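Rep protein (Adeno-associated virus - 5, PDB 1M55) probably nicks viral DNA at the replication origin, its nuclease domain acting as a metal-dependent endonuclease of the rolling-circle replication type. Local coordinates at residues F77-E82 with F88-L93; F13-H18 with S25-V30. One frame throughout, in Å; residues are numbered along the deposited sequence.

Interaction 1 (F77-E82 with F88-L93); sequences FFVQFE and FHLHTL. With ZN (zinc ion), chain C.
Strands 77-82 and 88-93 pair as the two arms of an antiparallel beta hairpin, their axes 4.6 Å apart and their directions at 168°. Three hydrogen-bonded pairs, Phe78-Leu93, Gln80-His91 and Glu82-His89, each make both backbone bonds; Glu82 N to His89 O, at 2.8 Å, is the shortest of the six. Val79-Thr92 and Phe81-Leu90 are the non-hydrogen-bonded pairs between them, and their side chains share the sheet face turned to helix 50-71. There Leu90 CD2 packs on both Phe81 CB and Val79 CG1, while Phe81 CZ reaches 3.6 Å from Phe88 CD2, the two rings, 28° from parallel, being offset with little overlap.

The other face, that of Gln80, Glu82, His89 and His91, carries a zinc ion, bound by Glu82 OE1 at 2.1 Å and by the NE2 atoms of both histidines. His89 and His91, with Leu90 between them, are the two histidines of the HUH motif of Rep nucleases, and Glu82 joins them from the opposite strand. His89 swings its ring toward that strand with CG between the backbone N and carbonyl carbon (chi1 59°), and Glu82 CB lies over one face of the ring. The second carboxylate oxygen is held too: Gln80 NE2 gives a 2.9 Å bond to the anti lone pair of Glu82 OE2, which also forms a salt bridge with Lys157. His91 ND1 is bonded to Glu6 OE2 and His89 ND1 to Tyr87 O.

Each metal ligand thus has a second-shell partner that limits its rotation, which is consistent with a site held in shape by the protein.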
loop_
_atom_site.group_PDB
_atom_site.type_symbol
_atom_site.label_atom_id
_atom_site.label_comp_id
_atom_site.label_asym_id
_atom_site.label_seq_id
_atom_site.Cartn_x
_atom_site.Cartn_y
_atom_site.Cartn_z
ATOM N N PHE A 77 -5.233 -8.384 -4.378
ATOM C CA PHE A 77 -4.912 -7.079 -3.820
ATOM C C PHE A 77 -4.550 -6.067 -4.890
ATOM O O PHE A 77 -4.250 -6.424 -6.034
ATOM C CB PHE A 77 -3.703 -7.193 -2.861
ATOM C CG PHE A 77 -2.402 -7.577 -3.548
ATOM C CD1 PHE A 77 -1.588 -6.608 -4.142
ATOM C CD2 PHE A 77 -2.007 -8.910 -3.620
ATOM C CE1 PHE A 77 -0.404 -6.965 -4.802
ATOM C CE2 PHE A 77 -0.824 -9.279 -4.277
ATOM C CZ PHE A 77 -0.024 -8.304 -4.868
ATOM N N PHE A 78 -4.621 -4.799 -4.500
ATOM C CA PHE A 78 -4.197 -3.681 -5.322
ATOM C C PHE A 78 -3.629 -2.731 -4.277
ATOM O O PHE A 78 -4.344 -2.291 -3.380
ATOM C CB PHE A 78 -5.325 -3.004 -6.103
ATOM C CG PHE A 78 -4.826 -1.934 -7.043
ATOM C CD1 PHE A 78 -4.477 -2.247 -8.354
ATOM C CD2 PHE A 78 -4.626 -0.626 -6.593
ATOM C CE1 PHE A 78 -3.928 -1.276 -9.204
ATOM C CE2 PHE A 78 -4.082 0.346 -7.432
ATOM C CZ PHE A 78 -3.730 0.018 -8.741
ATOM N N VAL A 79 -2.325 -2.502 -4.348
ATOM C CA VAL A 79 -1.633 -1.646 -3.398
ATOM C C VAL A 79 -0.990 -0.489 -4.143
ATOM O O VAL A 79 -0.271 -0.696 -5.125
ATOM C CB VAL A 79 -0.534 -2.446 -2.653
ATOM C CG1 VAL A 79 0.217 -1.556 -1.669
ATOM C CG2 VAL A 79 -1.153 -3.634 -1.922
ATOM N N GLN A 80 -1.275 0.730 -3.703
ATOM C CA GLN A 80 -0.699 1.904 -4.339
ATOM C C GLN A 80 0.097 2.738 -3.337
ATOM O O GLN A 80 -0.405 3.090 -2.266
ATOM C CB GLN A 80 -1.787 2.750 -5.008
ATOM C CG GLN A 80 -1.247 3.958 -5.750
ATOM C CD GLN A 80 -2.210 4.465 -6.795
ATOM O OE1 GLN A 80 -2.395 3.837 -7.830
ATOM N NE2 GLN A 80 -2.831 5.604 -6.530
ATOM N N PHE A 81 1.358 2.996 -3.677
ATOM C CA PHE A 81 2.266 3.788 -2.851
ATOM C C PHE A 81 2.195 5.242 -3.327
ATOM O O PHE A 81 2.380 5.528 -4.518
ATOM C CB PHE A 81 3.695 3.245 -2.985
ATOM C CG PHE A 81 4.697 3.928 -2.094
ATOM C CD1 PHE A 81 5.956 4.266 -2.580
ATOM C CD2 PHE A 81 4.380 4.246 -0.776
ATOM C CE1 PHE A 81 6.885 4.918 -1.765
ATOM C CE2 PHE A 81 5.305 4.897 0.045
ATOM C CZ PHE A 81 6.557 5.232 -0.454
ATOM N N GLU A 82 1.942 6.153 -2.393
ATOM C CA GLU A 82 1.814 7.570 -2.714
ATOM C C GLU A 82 2.620 8.481 -1.798
ATOM O O GLU A 82 2.937 8.131 -0.659
ATOM C CB GLU A 82 0.343 8.000 -2.626
ATOM C CG GLU A 82 -0.586 7.319 -3.617
ATOM C CD GLU A 82 -2.045 7.669 -3.392
ATOM O OE1 GLU A 82 -2.345 8.533 -2.541
ATOM O OE2 GLU A 82 -2.903 7.075 -4.069
ATOM N N PHE A 88 4.317 9.546 3.265
ATOM C CA PHE A 88 4.389 8.598 2.166
ATOM C C PHE A 88 3.472 7.525 2.754
ATOM O O PHE A 88 3.541 7.233 3.957
ATOM C CB PHE A 88 5.801 8.039 2.017
ATOM C CG PHE A 88 6.735 8.952 1.289
ATOM C CD1 PHE A 88 7.439 9.939 1.971
ATOM C CD2 PHE A 88 6.909 8.826 -0.088
ATOM C CE1 PHE A 88 8.306 10.791 1.290
ATOM C CE2 PHE A 88 7.774 9.671 -0.780
ATOM C CZ PHE A 88 8.476 10.656 -0.089
ATOM N N HIS A 89 2.590 6.958 1.946
ATOM C CA HIS A 89 1.673 5.967 2.482
ATOM C C HIS A 89 1.206 4.986 1.432
ATOM O O HIS A 89 1.312 5.244 0.230
ATOM C CB HIS A 89 0.462 6.661 3.124
ATOM C CG HIS A 89 -0.304 7.529 2.176
ATOM N ND1 HIS A 89 0.076 8.806 1.818
ATOM C CD2 HIS A 89 -1.420 7.260 1.451
ATOM C CE1 HIS A 89 -0.793 9.256 0.904
ATOM N NE2 HIS A 89 -1.718 8.351 0.653
ATOM N N LEU A 90 0.694 3.859 1.903
ATOM C CA LEU A 90 0.195 2.807 1.035
ATOM C C LEU A 90 -1.305 2.619 1.185
ATOM O O LEU A 90 -1.809 2.526 2.309
ATOM C CB LEU A 90 0.853 1.469 1.398
ATOM C CG LEU A 90 2.346 1.265 1.141
ATOM C CD1 LEU A 90 2.876 0.175 2.060
ATOM C CD2 LEU A 90 2.577 0.923 -0.321
ATOM N N HIS A 91 -2.018 2.634 0.061
ATOM C CA HIS A 91 -3.447 2.339 0.065
ATOM C C HIS A 91 -3.398 0.841 -0.194
ATOM O O HIS A 91 -3.013 0.404 -1.284
ATOM C CB HIS A 91 -4.179 3.032 -1.084
ATOM C CG HIS A 91 -4.407 4.489 -0.853
ATOM N ND1 HIS A 91 -5.574 5.015 -0.342
ATOM C CD2 HIS A 91 -3.581 5.545 -1.053
ATOM C CE1 HIS A 91 -5.425 6.342 -0.249
ATOM N NE2 HIS A 91 -4.234 6.709 -0.670
ATOM N N THR A 92 -3.707 0.063 0.833
ATOM C CA THR A 92 -3.654 -1.385 0.734
ATOM C C THR A 92 -5.046 -1.999 0.621
ATOM O O THR A 92 -5.767 -2.107 1.618
ATOM C CB THR A 92 -2.907 -1.962 1.960
ATOM O OG1 THR A 92 -1.748 -1.154 2.224
ATOM C CG2 THR A 92 -2.464 -3.392 1.703
ATOM N N LEU A 93 -5.439 -2.343 -0.604
ATOM C CA LEU A 93 -6.737 -2.963 -0.843
ATOM C C LEU A 93 -6.540 -4.469 -0.921
ATOM O O LEU A 93 -5.798 -4.963 -1.776
ATOM C CB LEU A 93 -7.350 -2.477 -2.159
ATOM C CG LEU A 93 -7.787 -1.020 -2.293
ATOM C CD1 LEU A 93 -8.317 -0.793 -3.704
ATOM C CD2 LEU A 93 -8.852 -0.702 -1.265
HETATM ZN ZN ZN C . -3.269 8.463 -0.685
#

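Interaction 2 (F13-H18 with S25-V30); sequences FDVEEH and SFVDWV
A backbone carbonyl meeting a ring edge is the unusual feature here: Phe13 O lies near the plane of the Phe26 ring, 3.6 Å from Phe26 CE2, a position from which the oxygen faces the positively polarised rim of the aromatic. The contact joins the loop after strand 3-10, at and just before an Asx turn begun by Asp14, to helix 24-32. Phe26 extends from the helix toward the loop with CG anti to its backbone N (chi1 -180°), while Leu19 and Gln121 also touch its side chain. The second point of contact is nearer the surface, where the side chains of Val15 and Val27 cross at about a right angle and Val15 CG1 meets Val27 CG2 at 3.7 Å.

Only 145 Å² is buried between the segments, and the loop owes much of its shape to bonds within itself. His18 ND1 accepts from the backbone N of Phe13, close to the imidazole plane, and from Asp14 N, well out of that plane; both distances are 3.1 Å. Across the turn, Asp14 OD2 takes two more amides, using its anti lone pair for Glu16 N. Glu17 N comes from above the carboxylate plane, 3.0 Å from Asp14 OD2, with an N-H...O angle of 174°.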
loop_
_atom_site.group_PDB
_atom_site.type_symbol
_atom_site.label_atom_id
_atom_site.label_comp_id
_atom_site.label_asym_id
_atom_site.label_seq_id
_atom_site.Cartn_x
_atom_site.Cartn_y
_atom_site.Cartn_z
ATOM N N PHE A 13 10.442 6.251 7.763
ATOM C CA PHE A 13 11.763 6.218 7.130
ATOM C C PHE A 13 12.788 7.155 7.779
ATOM O O PHE A 13 13.993 6.973 7.616
ATOM C CB PHE A 13 11.645 6.558 5.635
ATOM C CG PHE A 13 11.251 7.986 5.363
ATOM C CD1 PHE A 13 12.215 8.988 5.277
ATOM C CD2 PHE A 13 9.915 8.333 5.212
ATOM C CE1 PHE A 13 11.855 10.313 5.050
ATOM C CE2 PHE A 13 9.544 9.653 4.983
ATOM C CZ PHE A 13 10.517 10.646 4.903
ATOM N N ASP A 14 12.303 8.175 8.478
ATOM C CA ASP A 14 13.164 9.169 9.123
ATOM C C ASP A 14 13.611 8.652 10.487
ATOM O O ASP A 14 12.781 8.485 11.383
ATOM C CB ASP A 14 12.367 10.468 9.280
ATOM C CG ASP A 14 13.240 11.670 9.564
ATOM O OD1 ASP A 14 13.196 12.622 8.763
ATOM O OD2 ASP A 14 13.939 11.689 10.592
ATOM N N VAL A 15 14.915 8.442 10.663
ATOM C CA VAL A 15 15.432 7.922 11.930
ATOM C C VAL A 15 15.218 8.834 13.134
ATOM O O VAL A 15 15.257 8.377 14.275
ATOM C CB VAL A 15 16.932 7.518 11.845
ATOM C CG1 VAL A 15 17.131 6.471 10.761
ATOM C CG2 VAL A 15 17.811 8.734 11.602
ATOM N N GLU A 16 15.011 10.123 12.895
ATOM C CA GLU A 16 14.777 11.034 14.006
ATOM C C GLU A 16 13.285 11.177 14.300
ATOM O O GLU A 16 12.836 10.973 15.431
ATOM C CB GLU A 16 15.369 12.418 13.721
ATOM C CG GLU A 16 15.214 13.353 14.908
ATOM C CD GLU A 16 15.255 14.822 14.552
ATOM O OE1 GLU A 16 15.317 15.170 13.357
ATOM O OE2 GLU A 16 15.207 15.637 15.488
ATOM N N GLU A 17 12.526 11.519 13.264
ATOM C CA GLU A 17 11.087 11.735 13.364
ATOM C C GLU A 17 10.211 10.486 13.431
ATOM O O GLU A 17 9.133 10.515 14.028
ATOM C CB GLU A 17 10.615 12.573 12.173
ATOM C CG GLU A 17 11.096 14.007 12.168
ATOM C CD GLU A 17 10.375 14.862 13.189
ATOM O OE1 GLU A 17 9.125 14.842 13.211
ATOM O OE2 GLU A 17 11.062 15.558 13.968
ATOM N N HIS A 18 10.652 9.403 12.801
ATOM C CA HIS A 18 9.845 8.190 12.755
ATOM C C HIS A 18 10.388 6.979 13.490
ATOM O O HIS A 18 9.628 6.255 14.131
ATOM C CB HIS A 18 9.625 7.754 11.300
ATOM C CG HIS A 18 9.061 8.820 10.412
ATOM N ND1 HIS A 18 9.298 8.849 9.056
ATOM C CD2 HIS A 18 8.264 9.880 10.678
ATOM C CE1 HIS A 18 8.673 9.883 8.521
ATOM N NE2 HIS A 18 8.038 10.524 9.486
ATOM N N SER A 25 21.750 -0.374 10.182
ATOM C CA SER A 25 21.346 -1.303 9.136
ATOM C C SER A 25 20.120 -0.845 8.343
ATOM O O SER A 25 19.989 -1.166 7.161
ATOM C CB SER A 25 21.114 -2.686 9.737
ATOM O OG SER A 25 19.978 -2.679 10.580
ATOM N N PHE A 26 19.235 -0.083 8.983
ATOM C CA PHE A 26 18.038 0.409 8.303
ATOM C C PHE A 26 18.431 1.406 7.213
ATOM O O PHE A 26 18.037 1.256 6.051
ATOM C CB PHE A 26 17.072 1.064 9.296
ATOM C CG PHE A 26 15.813 1.592 8.656
ATOM C CD1 PHE A 26 14.773 0.728 8.322
ATOM C CD2 PHE A 26 15.685 2.944 8.355
ATOM C CE1 PHE A 26 13.618 1.205 7.691
ATOM C CE2 PHE A 26 14.534 3.431 7.724
ATOM C CZ PHE A 26 13.503 2.556 7.392
ATOM N N VAL A 27 19.206 2.425 7.588
ATOM C CA VAL A 27 19.660 3.428 6.626
ATOM C C VAL A 27 20.476 2.765 5.510
ATOM O O VAL A 27 20.299 3.078 4.328
ATOM C CB VAL A 27 20.504 4.535 7.309
ATOM C CG1 VAL A 27 21.127 5.444 6.271
ATOM C CG2 VAL A 27 19.623 5.362 8.229
ATOM N N ASP A 28 21.336 1.818 5.880
ATOM C CA ASP A 28 22.158 1.121 4.896
ATOM C C ASP A 28 21.285 0.380 3.892
ATOM O O ASP A 28 21.541 0.426 2.686
ATOM C CB ASP A 28 23.120 0.146 5.581
ATOM C CG ASP A 28 24.185 0.856 6.408
ATOM O OD1 ASP A 28 24.377 2.081 6.231
ATOM O OD2 ASP A 28 24.833 0.184 7.238
ATOM N N TRP A 29 20.235 -0.267 4.388
ATOM C CA TRP A 29 19.312 -1.011 3.535
ATOM C C TRP A 29 18.566 -0.101 2.554
ATOM O O TRP A 29 18.674 -0.272 1.334
ATOM C CB TRP A 29 18.312 -1.792 4.397
ATOM C CG TRP A 29 17.145 -2.366 3.644
ATOM C CD1 TRP A 29 17.176 -3.032 2.445
ATOM C CD2 TRP A 29 15.767 -2.313 4.036
ATOM N NE1 TRP A 29 15.903 -3.392 2.073
ATOM C CE2 TRP A 29 15.020 -2.964 3.029
ATOM C CE3 TRP A 29 15.092 -1.778 5.140
ATOM C CZ2 TRP A 29 13.630 -3.090 3.095
ATOM C CZ3 TRP A 29 13.709 -1.904 5.205
ATOM C CH2 TRP A 29 12.994 -2.557 4.186
ATOM N N VAL A 30 17.851 0.890 3.078
ATOM C CA VAL A 30 17.072 1.789 2.226
ATOM C C VAL A 30 17.912 2.633 1.283
ATOM O O VAL A 30 17.443 3.022 0.218
ATOM C CB VAL A 30 16.131 2.706 3.048
ATOM C CG1 VAL A 30 15.261 1.869 3.969
ATOM C CG2 VAL A 30 16.925 3.745 3.833
#

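In the fold
Both segments of interaction 2 precede the hairpin of interaction 1 in the sequence, and their centres lie about 20 Å apart: the hairpin of interaction 1 is at the middle of the domain, whereas 13-18 and 25-30 lie toward its periphery. Strand 3-10 connects them, pairing with strand 88-95 in the central antiparallel sheet and then running out into the loop of interaction 2. Helix 50-71 is a second shared element, packing against Phe77 and Phe81 on one side of the hairpin and against Phe13, Trp29 and Val30. The two contacts also touch directly, Phe88 CD1 lying 3.7 Å from Phe13 CE2. The hairpin thus touches the peripheral loop through the Phe88-Phe13 ring contact, and both lie against helix 50-71.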